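Long-range contacts in possible membrane-associated serine protease (Mycobacterium tuberculosis, PDB 3K6Y), which probably acts as a serine endopeptidase, here the trypsin-like protease domain of a membrane protein, thought to help the bacterium resist acid and oxidative stress: residues Pro42-Ile47 against Val132-Pro137; Thr61-Ser66 against Pro116-Ala121; Asp68-Asn73 against Pro111-Pro116. All blocks are in the same frame, centred on the assembly; numbering follows the deposited sequence.

Contact 1: Pro42-Ile47 against Val132-Pro137; sequences PSVVKI and VVLGYP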
loop_
_atom_site.group_PDB
_atom_site.type_symbol
_atom_site.label_atom_id
_atom_site.label_comp_id
_atom_site.label_asym_id
_atom_site.label_seq_id
_atom_site.Cartn_x
_atom_site.Cartn_y
_atom_site.Cartn_z
ATOM N N PRO A 42 22.541 19.182 10.059
ATOM C CA PRO A 42 23.136 17.899 9.662
ATOM C C PRO A 42 22.197 16.706 9.824
ATOM O O PRO A 42 22.351 15.711 9.113
ATOM C CB PRO A 42 24.355 17.764 10.590
ATOM C CG PRO A 42 24.713 19.203 10.914
ATOM C CD PRO A 42 23.366 19.870 11.079
ATOM N N SER A 43 21.260 16.808 10.760
ATOM C CA SER A 43 20.341 15.708 11.045
ATOM C C SER A 43 19.038 15.764 10.246
ATOM O O SER A 43 18.163 14.926 10.448
ATOM C CB SER A 43 20.020 15.705 12.526
ATOM O OG SER A 43 21.224 15.591 13.279
ATOM N N VAL A 44 18.916 16.763 9.367
ATOM C CA VAL A 44 17.748 16.921 8.504
ATOM C C VAL A 44 18.187 16.534 7.112
ATOM O O VAL A 44 19.123 17.138 6.573
ATOM C CB VAL A 44 17.224 18.355 8.540
ATOM C CG1 VAL A 44 15.999 18.470 7.666
ATOM C CG2 VAL A 44 16.889 18.792 9.967
ATOM N N VAL A 45 17.553 15.500 6.565
ATOM C CA VAL A 45 18.050 14.857 5.364
ATOM C C VAL A 45 17.075 15.020 4.205
ATOM O O VAL A 45 15.878 15.210 4.412
ATOM C CB VAL A 45 18.355 13.352 5.624
ATOM C CG1 VAL A 45 19.430 13.195 6.683
ATOM C CG2 VAL A 45 17.087 12.571 6.044
ATOM N N LYS A 46 17.596 14.918 2.988
ATOM C CA LYS A 46 16.748 14.971 1.803
ATOM C C LYS A 46 16.400 13.540 1.416
ATOM O O LYS A 46 17.242 12.650 1.506
ATOM C CB LYS A 46 17.505 15.685 0.682
ATOM C CG LYS A 46 16.665 15.838 -0.589
ATOM C CD LYS A 46 17.436 16.348 -1.799
ATOM C CE LYS A 46 16.733 15.857 -3.046
ATOM N NZ LYS A 46 17.501 16.141 -4.291
ATOM N N ILE A 47 15.148 13.333 1.010
ATOM C CA ILE A 47 14.709 12.007 0.572
ATOM C C ILE A 47 14.318 12.088 -0.897
ATOM O O ILE A 47 13.601 12.975 -1.301
ATOM C CB ILE A 47 13.545 11.512 1.426
ATOM C CG1 ILE A 47 14.020 11.579 2.900
ATOM C CG2 ILE A 47 13.168 10.083 1.033
ATOM C CD1 ILE A 47 13.159 11.008 3.948
ATOM N N VAL A 132 10.596 26.698 13.724
ATOM C CA VAL A 132 11.233 26.716 12.420
ATOM C C VAL A 132 10.928 25.426 11.674
ATOM O O VAL A 132 11.062 24.332 12.213
ATOM C CB VAL A 132 12.766 26.924 12.492
ATOM C CG1 VAL A 132 13.285 27.401 11.169
ATOM C CG2 VAL A 132 13.161 27.908 13.616
ATOM N N VAL A 133 10.510 25.570 10.423
ATOM C CA VAL A 133 10.334 24.444 9.512
ATOM C C VAL A 133 11.661 24.211 8.795
ATOM O O VAL A 133 12.219 25.140 8.218
ATOM C CB VAL A 133 9.208 24.756 8.475
ATOM C CG1 VAL A 133 9.212 23.770 7.284
ATOM C CG2 VAL A 133 7.865 24.791 9.163
ATOM N N LEU A 134 12.184 22.993 8.855
ATOM C CA LEU A 134 13.456 22.691 8.190
ATOM C C LEU A 134 13.233 21.678 7.080
ATOM O O LEU A 134 12.648 20.618 7.318
ATOM C CB LEU A 134 14.473 22.135 9.191
ATOM C CG LEU A 134 14.718 22.989 10.430
ATOM C CD1 LEU A 134 15.753 22.284 11.303
ATOM C CD2 LEU A 134 15.188 24.378 10.047
ATOM N N GLY A 135 13.738 21.967 5.885
ATOM C CA GLY A 135 13.543 21.015 4.804
ATOM C C GLY A 135 14.200 21.410 3.511
ATOM O O GLY A 135 15.059 22.298 3.478
ATOM N N TYR A 136 13.803 20.720 2.447
ATOM C CA TYR A 136 14.430 20.858 1.140
ATOM C C TYR A 136 13.394 21.200 0.068
ATOM O O TYR A 136 13.017 20.340 -0.743
ATOM C CB TYR A 136 15.179 19.573 0.783
ATOM C CG TYR A 136 16.338 19.289 1.702
ATOM C CD1 TYR A 136 17.629 19.713 1.378
ATOM C CD2 TYR A 136 16.157 18.582 2.891
ATOM C CE1 TYR A 136 18.711 19.448 2.223
ATOM C CE2 TYR A 136 17.207 18.347 3.739
ATOM C CZ TYR A 136 18.473 18.751 3.403
ATOM O OH TYR A 136 19.532 18.501 4.247
ATOM N N PRO A 137 12.933 22.460 0.049
ATOM C CA PRO A 137 11.953 22.875 -0.967
ATOM C C PRO A 137 12.440 22.561 -2.373
ATOM O O PRO A 137 13.594 22.804 -2.702
ATOM C CB PRO A 137 11.881 24.394 -0.786
ATOM C CG PRO A 137 12.290 24.648 0.630
ATOM C CD PRO A 137 13.303 23.561 0.962
#

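Contact 2: Thr61-Ser66 against Pro116-Ala121; sequences TGFVIS and PPLVFA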
loop_
_atom_site.group_PDB
_atom_site.type_symbol
_atom_site.label_atom_id
_atom_site.label_comp_id
_atom_site.label_asym_id
_atom_site.label_seq_id
_atom_site.Cartn_x
_atom_site.Cartn_y
_atom_site.Cartn_z
ATOM N N THR A 61 11.645 15.568 2.713
ATOM C CA THR A 61 12.601 15.742 3.795
ATOM C C THR A 61 12.371 14.648 4.826
ATOM O O THR A 61 11.289 14.087 4.904
ATOM C CB THR A 61 12.391 17.128 4.436
ATOM O OG1 THR A 61 12.498 18.125 3.421
ATOM C CG2 THR A 61 13.404 17.439 5.499
ATOM N N GLY A 62 13.398 14.348 5.618
ATOM C CA GLY A 62 13.243 13.509 6.797
ATOM C C GLY A 62 14.206 13.982 7.856
ATOM O O GLY A 62 14.968 14.932 7.650
ATOM N N PHE A 63 14.221 13.288 8.983
ATOM C CA PHE A 63 15.182 13.655 10.012
ATOM C C PHE A 63 15.568 12.422 10.814
ATOM O O PHE A 63 14.801 11.458 10.917
ATOM C CB PHE A 63 14.667 14.808 10.911
ATOM C CG PHE A 63 13.363 14.506 11.586
ATOM C CD1 PHE A 63 13.316 14.071 12.912
ATOM C CD2 PHE A 63 12.155 14.641 10.891
ATOM C CE1 PHE A 63 12.102 13.764 13.519
ATOM C CE2 PHE A 63 10.949 14.337 11.486
ATOM C CZ PHE A 63 10.910 13.907 12.807
ATOM N N VAL A 64 16.768 12.472 11.380
ATOM C CA VAL A 64 17.289 11.343 12.132
ATOM C C VAL A 64 16.593 11.266 13.492
ATOM O O VAL A 64 16.596 12.231 14.267
ATOM C CB VAL A 64 18.805 11.453 12.300
ATOM C CG1 VAL A 64 19.339 10.224 13.008
ATOM C CG2 VAL A 64 19.488 11.623 10.951
ATOM N N ILE A 65 15.988 10.110 13.775
ATOM C CA ILE A 65 15.304 9.901 15.061
ATOM C C ILE A 65 16.076 9.000 16.022
ATOM O O ILE A 65 15.795 8.992 17.217
ATOM C CB ILE A 65 13.880 9.349 14.857
ATOM C CG1 ILE A 65 13.859 8.118 13.928
ATOM C CG2 ILE A 65 12.963 10.467 14.366
ATOM C CD1 ILE A 65 12.554 7.336 13.945
ATOM N N SER A 66 17.026 8.243 15.498
ATOM C CA SER A 66 17.865 7.352 16.302
ATOM C C SER A 66 18.992 6.977 15.320
ATOM O O SER A 66 18.823 7.103 14.110
ATOM C CB SER A 66 17.045 6.145 16.740
ATOM O OG SER A 66 17.700 5.397 17.755
ATOM N N PRO A 116 23.746 12.653 13.978
ATOM C CA PRO A 116 23.118 12.182 15.192
ATOM C C PRO A 116 21.605 12.407 15.173
ATOM O O PRO A 116 21.090 13.191 14.371
ATOM C CB PRO A 116 23.766 13.075 16.265
ATOM C CG PRO A 116 23.946 14.390 15.552
ATOM C CD PRO A 116 24.396 13.969 14.174
ATOM N N PRO A 117 20.886 11.740 16.082
ATOM C CA PRO A 117 19.456 11.941 16.151
ATOM C C PRO A 117 19.067 13.263 16.766
ATOM O O PRO A 117 19.832 13.876 17.534
ATOM C CB PRO A 117 18.974 10.811 17.064
ATOM C CG PRO A 117 20.170 10.418 17.893
ATOM C CD PRO A 117 21.374 10.721 17.034
ATOM N N LEU A 118 17.844 13.657 16.450
ATOM C CA LEU A 118 17.153 14.745 17.132
ATOM C C LEU A 118 16.222 14.162 18.167
ATOM O O LEU A 118 15.760 13.041 18.003
ATOM C CB LEU A 118 16.336 15.578 16.139
ATOM C CG LEU A 118 17.166 16.160 14.990
ATOM C CD1 LEU A 118 16.265 16.952 14.077
ATOM C CD2 LEU A 118 18.304 17.037 15.495
ATOM N N VAL A 119 15.932 14.923 19.219
ATOM C CA VAL A 119 15.035 14.457 20.268
ATOM C C VAL A 119 13.685 15.111 20.079
ATOM O O VAL A 119 13.613 16.298 19.726
ATOM C CB VAL A 119 15.590 14.814 21.687
ATOM C CG1 VAL A 119 14.834 14.067 22.776
ATOM C CG2 VAL A 119 17.047 14.466 21.781
ATOM N N PHE A 120 12.628 14.329 20.290
ATOM C CA PHE A 120 11.271 14.869 20.341
ATOM C C PHE A 120 11.085 15.671 21.611
ATOM O O PHE A 120 11.489 15.238 22.705
ATOM C CB PHE A 120 10.225 13.743 20.259
ATOM C CG PHE A 120 10.095 13.165 18.886
ATOM C CD1 PHE A 120 10.602 11.896 18.601
ATOM C CD2 PHE A 120 9.472 13.896 17.863
ATOM C CE1 PHE A 120 10.519 11.357 17.333
ATOM C CE2 PHE A 120 9.377 13.353 16.582
ATOM C CZ PHE A 120 9.883 12.082 16.321
ATOM N N ALA A 121 10.497 16.852 21.473
ATOM C CA ALA A 121 10.167 17.695 22.629
ATOM C C ALA A 121 9.181 16.999 23.551
ATOM O O ALA A 121 8.219 16.395 23.091
ATOM C CB ALA A 121 9.603 19.022 22.177
HETATM O O HOH W 1 13.917 10.911 18.062
#

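Contact 3: Asp68-Asn73 against Pro111-Pro116; sequences DRVMTN and PHLPPP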
loop_
_atom_site.group_PDB
_atom_site.type_symbol
_atom_site.label_atom_id
_atom_site.label_comp_id
_atom_site.label_asym_id
_atom_site.label_seq_id
_atom_site.Cartn_x
_atom_site.Cartn_y
_atom_site.Cartn_z
ATOM N N ASP A 68 20.966 5.613 12.436
ATOM C CA ASP A 68 20.563 4.792 11.295
ATOM C C ASP A 68 19.051 4.667 11.122
ATOM O O ASP A 68 18.583 3.741 10.444
ATOM C CB ASP A 68 21.244 3.432 11.299
ATOM C CG ASP A 68 22.738 3.517 11.124
ATOM O OD1 ASP A 68 23.290 4.619 10.976
ATOM O OD2 ASP A 68 23.347 2.428 11.085
ATOM N N ARG A 69 18.288 5.626 11.665
ATOM C CA ARG A 69 16.825 5.632 11.516
ATOM C C ARG A 69 16.346 7.037 11.209
ATOM O O ARG A 69 16.687 7.990 11.908
ATOM C CB ARG A 69 16.129 5.125 12.790
ATOM C CG ARG A 69 16.333 3.647 13.115
ATOM C CD ARG A 69 15.564 2.803 12.109
ATOM N NE ARG A 69 15.607 1.360 12.343
ATOM C CZ ARG A 69 16.573 0.561 11.907
ATOM N NH1 ARG A 69 17.653 1.078 11.318
ATOM N NH2 ARG A 69 16.462 -0.746 12.097
ATOM N N VAL A 70 15.559 7.151 10.138
ATOM C CA VAL A 70 15.060 8.431 9.662
ATOM C C VAL A 70 13.523 8.397 9.631
ATOM O O VAL A 70 12.929 7.417 9.155
ATOM C CB VAL A 70 15.612 8.715 8.259
ATOM C CG1 VAL A 70 14.868 9.857 7.565
ATOM C CG2 VAL A 70 17.078 9.067 8.358
ATOM N N MET A 71 12.885 9.452 10.140
ATOM C CA MET A 71 11.437 9.586 10.029
ATOM C C MET A 71 11.118 10.550 8.868
ATOM O O MET A 71 11.820 11.569 8.669
ATOM C CB MET A 71 10.825 10.116 11.339
ATOM C CG MET A 71 9.307 10.255 11.236
ATOM S SD MET A 71 8.529 10.598 12.837
ATOM C CE MET A 71 8.624 9.009 13.668
ATOM N N THR A 72 10.041 10.238 8.146
ATOM C CA THR A 72 9.496 11.115 7.119
ATOM C C THR A 72 7.988 10.859 7.051
ATOM O O THR A 72 7.460 10.087 7.857
ATOM C CB THR A 72 10.193 10.882 5.750
ATOM O OG1 THR A 72 9.751 11.869 4.803
ATOM C CG2 THR A 72 9.947 9.483 5.174
ATOM N N ASN A 73 7.290 11.520 6.131
ATOM C CA ASN A 73 5.889 11.169 5.915
ATOM C C ASN A 73 5.756 9.956 5.019
ATOM O O ASN A 73 6.601 9.737 4.143
ATOM C CB ASN A 73 5.116 12.323 5.277
ATOM C CG ASN A 73 4.917 13.510 6.213
ATOM O OD1 ASN A 73 5.190 14.641 5.830
ATOM N ND2 ASN A 73 4.379 13.266 7.405
ATOM N N PRO A 111 21.576 2.343 6.972
ATOM C CA PRO A 111 22.864 1.922 7.531
ATOM C C PRO A 111 23.980 2.929 7.337
ATOM O O PRO A 111 24.111 3.523 6.259
ATOM C CB PRO A 111 23.181 0.632 6.753
ATOM C CG PRO A 111 21.858 0.099 6.373
ATOM C CD PRO A 111 20.979 1.294 6.132
ATOM N N HIS A 112 24.767 3.109 8.402
ATOM C CA HIS A 112 25.984 3.931 8.382
ATOM C C HIS A 112 25.718 5.405 8.089
ATOM O O HIS A 112 26.561 6.111 7.530
ATOM C CB HIS A 112 27.025 3.334 7.426
ATOM C CG HIS A 112 27.250 1.868 7.635
ATOM N ND1 HIS A 112 26.979 0.925 6.667
ATOM C CD2 HIS A 112 27.647 1.182 8.731
ATOM C CE1 HIS A 112 27.240 -0.280 7.147
ATOM N NE2 HIS A 112 27.650 -0.151 8.397
ATOM N N LEU A 113 24.569 5.904 8.532
ATOM C CA LEU A 113 24.202 7.296 8.341
ATOM C C LEU A 113 24.935 8.131 9.410
ATOM O O LEU A 113 24.722 7.929 10.597
ATOM C CB LEU A 113 22.697 7.428 8.489
ATOM C CG LEU A 113 22.148 8.842 8.334
ATOM C CD1 LEU A 113 22.461 9.414 6.958
ATOM C CD2 LEU A 113 20.663 8.770 8.603
ATOM N N PRO A 114 25.817 9.064 9.004
ATOM C CA PRO A 114 26.609 9.760 10.036
ATOM C C PRO A 114 25.922 10.663 11.064
ATOM O O PRO A 114 26.324 10.649 12.210
ATOM C CB PRO A 114 27.652 10.552 9.220
ATOM C CG PRO A 114 27.746 9.801 7.939
ATOM C CD PRO A 114 26.308 9.371 7.651
ATOM N N PRO A 115 24.937 11.491 10.675
ATOM C CA PRO A 115 24.469 12.469 11.661
ATOM C C PRO A 115 23.727 11.904 12.865
ATOM O O PRO A 115 23.103 10.843 12.782
ATOM C CB PRO A 115 23.565 13.398 10.860
ATOM C CG PRO A 115 23.189 12.635 9.661
ATOM C CD PRO A 115 24.335 11.723 9.351
ATOM N N PRO A 116 23.746 12.653 13.978
ATOM C CA PRO A 116 23.118 12.182 15.192
ATOM C C PRO A 116 21.605 12.407 15.173
ATOM O O PRO A 116 21.090 13.191 14.371
ATOM C CB PRO A 116 23.766 13.075 16.265
ATOM C CG PRO A 116 23.946 14.390 15.552
ATOM C CD PRO A 116 24.396 13.969 14.174
HETATM O O HOH W 2 22.311 8.111 11.912
HETATM O O HOH W 3 25.619 5.214 11.990
#

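Contact 1: Pro42-Ile47 against Val132-Pro137
Lys46 lies over the ring of Tyr136, and the backbone of Val44 and Val45 runs along the CD2-CE2 side of that ring to the hydroxyl. The CH-pi contact is well centred: Lys46 CB stands 3.8 Å from the centroid of the Tyr136 ring and 8° off its normal. Lys46 CG is anti to the backbone N (chi1 -178°), and the chain beyond it stays extended, carrying the amino group away from the ring to a salt bridge with Glu59 and a hydrogen bond to the carbonyl of Gly139. The methylenes thus serve the tyrosine while the charge is held elsewhere.

Backbone atoms line one side of the ring and its hydroxyl end. Val44 O lies near the ring plane, 2.7 Å from Tyr136 OH. Tyr136 CE2 comes obliquely to within 3.4 Å of Val45 C, so the ring touches the peptide between Val45 and Lys46 as well as the lysine side chain. Tyr136 N is in turn hydrogen-bonded to Thr61 OG1.

The apolar part is smaller. The two branches of Val44 divide their work: CG1 is 4.1 Å from Tyr136 CE2, whereas CG2 touches Leu134 CD1 at 3.9 Å, the two aliphatic side chains crossing at about a right angle. Pro186 also packs on Val44, and Ala144 and Ile188 on Leu134.

The end of the second barrel's first strand, 130-135, with the tyrosine just beyond it, packs on the first barrel's first strand, 44-51, at the interface of the two six-stranded barrels that define the chymotrypsin-like fold.

Contact 2: Thr61-Ser66 against Pro116-Ala121
Val64 and Leu118 are joined by the direct backbone hydrogen bond of this contact: Leu118 N donates to Val64 O over 2.9 Å, almost straight at 176°. The same carbonyl oxygen receives a CA-H...O contact from Pro117 CA at 3.4 Å. Beside it, Val64 CB rests 3.5 Å from Pro116 O, and Val64 CG1 reaches the Pro117 ring. Pro117 CB also lies 3.6 Å from Ile65 C.

A water gives a second bridge, donating to both Ile65 O and Leu118 O. Farther along, the aromatic rings of Phe63 and Phe120 meet with their side chains crossing at about a right angle; Phe120 CZ approaches the edge of the Phe63 ring, near its plane, 4.0 Å from Phe63 CE1. Ile65 CG2 is anti to its own carbonyl carbon and meets Phe120 CE1 obliquely at 3.9 Å, while Leu118 CD1 touches Phe63 CB.

In the chymotrypsin-like fold the segment that leads from the first barrel to the second runs across one flank of the molecule; here residues 116-121 belong to that connection, and the piece 116-120 runs about 98° to the piece 63-66, near the corner at Ile65.

Outside this shell, Met71 of the adjoining strand 69-72 packs on Phe63, Ile65 and Phe120. Val197 backs Phe63, and Val194 of the second barrel touches Leu118 and Phe120. Ala214 and Val217 of helix 214-218 also lie against Phe120, and Ser43 OG is hydrogen-bonded to Pro116 O.

Contact 3: Asp68-Asn73 against Pro111-Pro116
Asp68 CG stands anti to its own carbonyl carbon and beside the backbone N (chi1 -65°), and a chi2 close to zero turns OD1 and OD2 to the peptide N-H groups of His112 and Leu113; with Leu113 CG anti to the backbone N, chi2 of 60° sets the CD branches, of which CD2 meets Val70 CG2.

The two carboxylate oxygens accept from successive peptide N-H groups. Leu113 N donates to Asp68 OD1 at 3.0 Å, and His112 N donates to Asp68 OD2 at 3.1 Å. Both donors stand well above the carboxylate plane and the bonds are bent, with an angle of 144° at the hydrogen for the first. Pro111 CA adds a close approach to OD2. The apolar half of the contact is Val70 CG2 against Leu113 CD2, 3.6 Å apart, the side chains crossing at about a right angle; Val64 lies next to Leu113, and Val110 next to Val70.

Two waters extend the link. One accepts from Asp68 N at 2.9 Å and donates to the carbonyls of Leu113 and Pro115; the other donates to Asp68 OD1 at 2.6 Å and, over a longer reach, to Leu113 O. Arg69 NH1 donates to Asp68 O, while its NE is bonded to Ile224 O.

The aspartate therefore fastens the chain that follows strand 105-109 to the turn ahead of its neighbouring strand 69-72. With two peptide N-H groups and a water donating to it, the carboxylate is probably stabilised in its charged form, and the two bonds probably help hold the bend at His112.

From the N terminus, the loop that starts at strand 44-51 is closed by contact 1 only when the chain reaches 132-137, after the whole first barrel and its exit have been built. Within that long loop, contact 2 returns residues 116-121 to strand 56-66, and within contact 2 in turn lies contact 3, which joins residues 111-116 to the start of strand 69-72. The three closures nest without crossing. Pro116 belongs to both inner contacts. Contacts 2 and 3 fasten the connection between barrels onto the first barrel; contact 1 joins the two barrels.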